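Local atomic coordinates of nsp9 (Porcine coronavirus HKU15, PDB entry 5YM6), a protein that probably binds single-stranded nucleic acid as a small beta-barrel subunit of the coronavirus replicase, with dimerization enhancing its affinity. Residues K46-K50 with V82-F86. Sequence-based numbering, arbitrary orientation.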
ATOM      1  N   LYS B  46      14.683  16.131   9.333  1.00 23.60           N
ATOM      2  CA  LYS B  46      16.022  16.287   8.745  1.00 24.49           C
ATOM      3  C   LYS B  46      16.026  15.765   7.311  1.00 27.43           C
ATOM      4  O   LYS B  46      15.445  14.704   7.038  1.00 23.99           O
ATOM      5  CB  LYS B  46      17.076  15.553   9.572  1.00 28.79           C
ATOM      6  CG  LYS B  46      17.287  16.090  10.988  1.00 28.50           C
ATOM      7  CD  LYS B  46      18.496  15.423  11.655  1.00 35.48           C
ATOM      8  CE  LYS B  46      19.768  15.640  10.832  1.00 40.02           C
ATOM      9  NZ  LYS B  46      20.978  14.891  11.311  1.00 35.54           N
ATOM     10  N   ASP B  47      16.688  16.484   6.403  1.00 25.18           N
ATOM     11  CA  ASP B  47      16.708  16.068   5.001  1.00 27.05           C
ATOM     12  C   ASP B  47      17.997  15.339   4.609  1.00 24.63           C
ATOM     13  O   ASP B  47      18.172  14.974   3.445  1.00 28.14           O
ATOM     14  CB  ASP B  47      16.476  17.275   4.074  1.00 28.65           C
ATOM     15  CG  ASP B  47      17.659  18.257   4.029  1.00 31.41           C
ATOM     16  OD1 ASP B  47      18.621  18.143   4.813  1.00 30.03           O
ATOM     17  OD2 ASP B  47      17.603  19.173   3.184  1.00 30.12           O
ATOM     18  N   ASN B  48      18.870  15.088   5.583  1.00 24.09           N
ATOM     19  CA  ASN B  48      20.193  14.544   5.288  1.00 27.36           C
ATOM     20  C   ASN B  48      20.486  13.186   5.914  1.00 25.80           C
ATOM     21  O   ASN B  48      21.648  12.855   6.148  1.00 23.89           O
ATOM     22  CB  ASN B  48      21.286  15.533   5.721  1.00 28.96           C
ATOM     23  CG  ASN B  48      21.232  15.863   7.207  1.00 25.95           C
ATOM     24  OD1 ASN B  48      20.167  15.903   7.795  1.00 30.14           O
ATOM     25  ND2 ASN B  48      22.397  16.099   7.814  1.00 30.96           N
ATOM     26  N   LEU B  49      19.454  12.385   6.165  1.00 22.30           N
ATOM     27  CA  LEU B  49      19.686  11.079   6.772  1.00 20.61           C
ATOM     28  C   LEU B  49      20.241  10.090   5.742  1.00 23.36           C
ATOM     29  O   LEU B  49      19.822  10.073   4.583  1.00 24.96           O
ATOM     30  CB  LEU B  49      18.394  10.530   7.397  1.00 19.05           C
ATOM     31  CG  LEU B  49      17.783  11.460   8.450  1.00 23.46           C
ATOM     32  CD1 LEU B  49      16.587  10.803   9.111  1.00 23.30           C
ATOM     33  CD2 LEU B  49      18.830  11.856   9.504  1.00 26.52           C
ATOM     34  N   LYS B  50      21.173   9.254   6.184  1.00 24.33           N
ATOM     35  CA  LYS B  50      21.789   8.276   5.304  1.00 25.54           C
ATOM     36  C   LYS B  50      21.482   6.835   5.704  1.00 21.03           C
ATOM     37  O   LYS B  50      21.258   5.980   4.844  1.00 24.45           O
ATOM     38  CB  LYS B  50      23.303   8.491   5.267  1.00 27.20           C
ATOM     39  CG  LYS B  50      24.045   7.503   4.381  1.00 35.22           C
ATOM     40  CD  LYS B  50      25.543   7.742   4.419  1.00 39.76           C
ATOM     41  CE  LYS B  50      26.296   6.650   3.671  1.00 39.46           C
ATOM     42  NZ  LYS B  50      27.766   6.865   3.780  1.00 43.80           N
ATOM     43  N   VAL B  82       8.090  17.558   6.338  1.00 34.62           N
ATOM     44  CA  VAL B  82       8.580  16.263   6.803  1.00 35.16           C
ATOM     45  C   VAL B  82       9.290  15.559   5.651  1.00 28.24           C
ATOM     46  O   VAL B  82       8.942  15.786   4.498  1.00 32.09           O
ATOM     47  CB  VAL B  82       7.410  15.376   7.314  1.00 35.75           C
ATOM     48  CG1 VAL B  82       7.930  14.159   8.037  1.00 34.63           C
ATOM     49  CG2 VAL B  82       6.489  16.185   8.223  1.00 42.95           C
ATOM     50  N   TYR B  83      10.278  14.712   5.941  1.00 27.48           N
ATOM     51  CA  TYR B  83      10.886  13.893   4.890  1.00 24.65           C
ATOM     52  C   TYR B  83      10.667  12.414   5.130  1.00 24.38           C
ATOM     53  O   TYR B  83      10.937  11.914   6.212  1.00 22.70           O
ATOM     54  CB  TYR B  83      12.377  14.173   4.777  1.00 25.10           C
ATOM     55  CG  TYR B  83      12.640  15.613   4.443  1.00 24.39           C
ATOM     56  CD1 TYR B  83      12.594  16.065   3.126  1.00 28.21           C
ATOM     57  CD2 TYR B  83      12.892  16.530   5.446  1.00 25.84           C
ATOM     58  CE1 TYR B  83      12.817  17.405   2.831  1.00 31.42           C
ATOM     59  CE2 TYR B  83      13.118  17.850   5.164  1.00 31.30           C
ATOM     60  CZ  TYR B  83      13.076  18.285   3.860  1.00 32.77           C
ATOM     61  OH  TYR B  83      13.302  19.625   3.609  1.00 35.61           O
ATOM     62  N   LEU B  84      10.171  11.735   4.110  1.00 22.15           N
ATOM     63  CA  LEU B  84       9.929  10.302   4.155  1.00 22.46           C
ATOM     64  C   LEU B  84      11.081   9.591   3.464  1.00 21.73           C
ATOM     65  O   LEU B  84      11.453   9.949   2.328  1.00 23.46           O
ATOM     66  CB  LEU B  84       8.596   9.960   3.468  1.00 22.45           C
ATOM     67  CG  LEU B  84       8.274   8.479   3.223  1.00 24.42           C
ATOM     68  CD1 LEU B  84       7.936   7.787   4.515  1.00 23.71           C
ATOM     69  CD2 LEU B  84       7.110   8.321   2.231  1.00 29.78           C
ATOM     70  N   TYR B  85      11.664   8.609   4.146  1.00 20.74           N
ATOM     71  CA  TYR B  85      12.748   7.818   3.575  1.00 17.38           C
ATOM     72  C   TYR B  85      12.344   6.363   3.590  1.00 19.92           C
ATOM     73  O   TYR B  85      12.054   5.829   4.664  1.00 18.45           O
ATOM     74  CB  TYR B  85      14.040   7.923   4.379  1.00 18.75           C
ATOM     75  CG  TYR B  85      14.655   9.282   4.604  1.00 20.18           C
ATOM     76  CD1 TYR B  85      14.129  10.158   5.547  1.00 19.00           C
ATOM     77  CD2 TYR B  85      15.817   9.646   3.939  1.00 17.76           C
ATOM     78  CE1 TYR B  85      14.725  11.391   5.783  1.00 21.42           C
ATOM     79  CE2 TYR B  85      16.421  10.867   4.183  1.00 22.54           C
ATOM     80  CZ  TYR B  85      15.866  11.732   5.100  1.00 21.81           C
ATOM     81  OH  TYR B  85      16.465  12.944   5.339  1.00 24.80           O
ATOM     82  N   PHE B  86      12.336   5.714   2.427  1.00 17.32           N
ATOM     83  CA  PHE B  86      12.149   4.277   2.399  1.00 19.12           C
ATOM     84  C   PHE B  86      13.476   3.587   2.635  1.00 16.89           C
ATOM     85  O   PHE B  86      14.536   4.100   2.271  1.00 21.44           O
ATOM     86  CB  PHE B  86      11.544   3.815   1.075  1.00 17.92           C
ATOM     87  CG  PHE B  86      10.092   4.128   0.955  1.00 18.91           C
ATOM     88  CD1 PHE B  86       9.173   3.453   1.733  1.00 22.54           C
ATOM     89  CD2 PHE B  86       9.653   5.116   0.099  1.00 29.89           C
ATOM     90  CE1 PHE B  86       7.828   3.739   1.645  1.00 25.43           C
ATOM     91  CE2 PHE B  86       8.307   5.402   0.001  1.00 32.55           C
ATOM     92  CZ  PHE B  86       7.401   4.711   0.778  1.00 26.85           C
TER
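The phenol of Tyr85 is joined by two hydrogen bonds to the backbone of the loop Lys46-Asn48 and of Leu49, the first residue of strand 49-55, and in them one hydroxyl both gives and accepts. Tyr85 OH donates to Lys46 O at 2.7 Å. It accepts from Leu49 N at 3.2 Å, nearly straight, with an N-H...O angle of 170°. This pins the connection between strands 36-44 and 49-55 of the small antiparallel beta-barrel of nsp9 to strand 82-86, which pairs with 36-44 rather than with 49-55. Tyrosine suits the place because its long, rigid ring carries a hydroxyl across a gap that backbone pairing does not bridge. The donor hydroxyl comes in tilted from the plane of the Lys46 carbonyl, meeting it at a C=O...O angle of 122°, while Lys46 O itself lies at the edge of the Tyr85 ring. The side chain of Lys46 turns away from strand 82-86, and its NZ forms a salt bridge with Asp18 OD2.

Leu49 packs across the same phenol at about a right angle. Its CB lies over one ring face, 4.0 Å from the centroid of Tyr85, in a CH-pi contact, and its CD1 reaches Tyr85 CE1. Both residues are buried, so leucine supplies apolar cover to the ring while its backbone N-H is given to the hydroxyl.

Two residues earlier on the strand, Tyr83 points to the same side and packs against the loop through its ring. With CG anti to the carbonyl carbon (chi1 -60°), the ring lies against Asp47. Asp47 is exposed, which suits its carboxylate, and its CB methylene is what rests on the ring face. Pro68 contacts both tyrosines. Asp47 CB sits 3.6 Å from the centroid of the Tyr83 ring, nearly over the face and offset toward the CE2-CZ side of its rim.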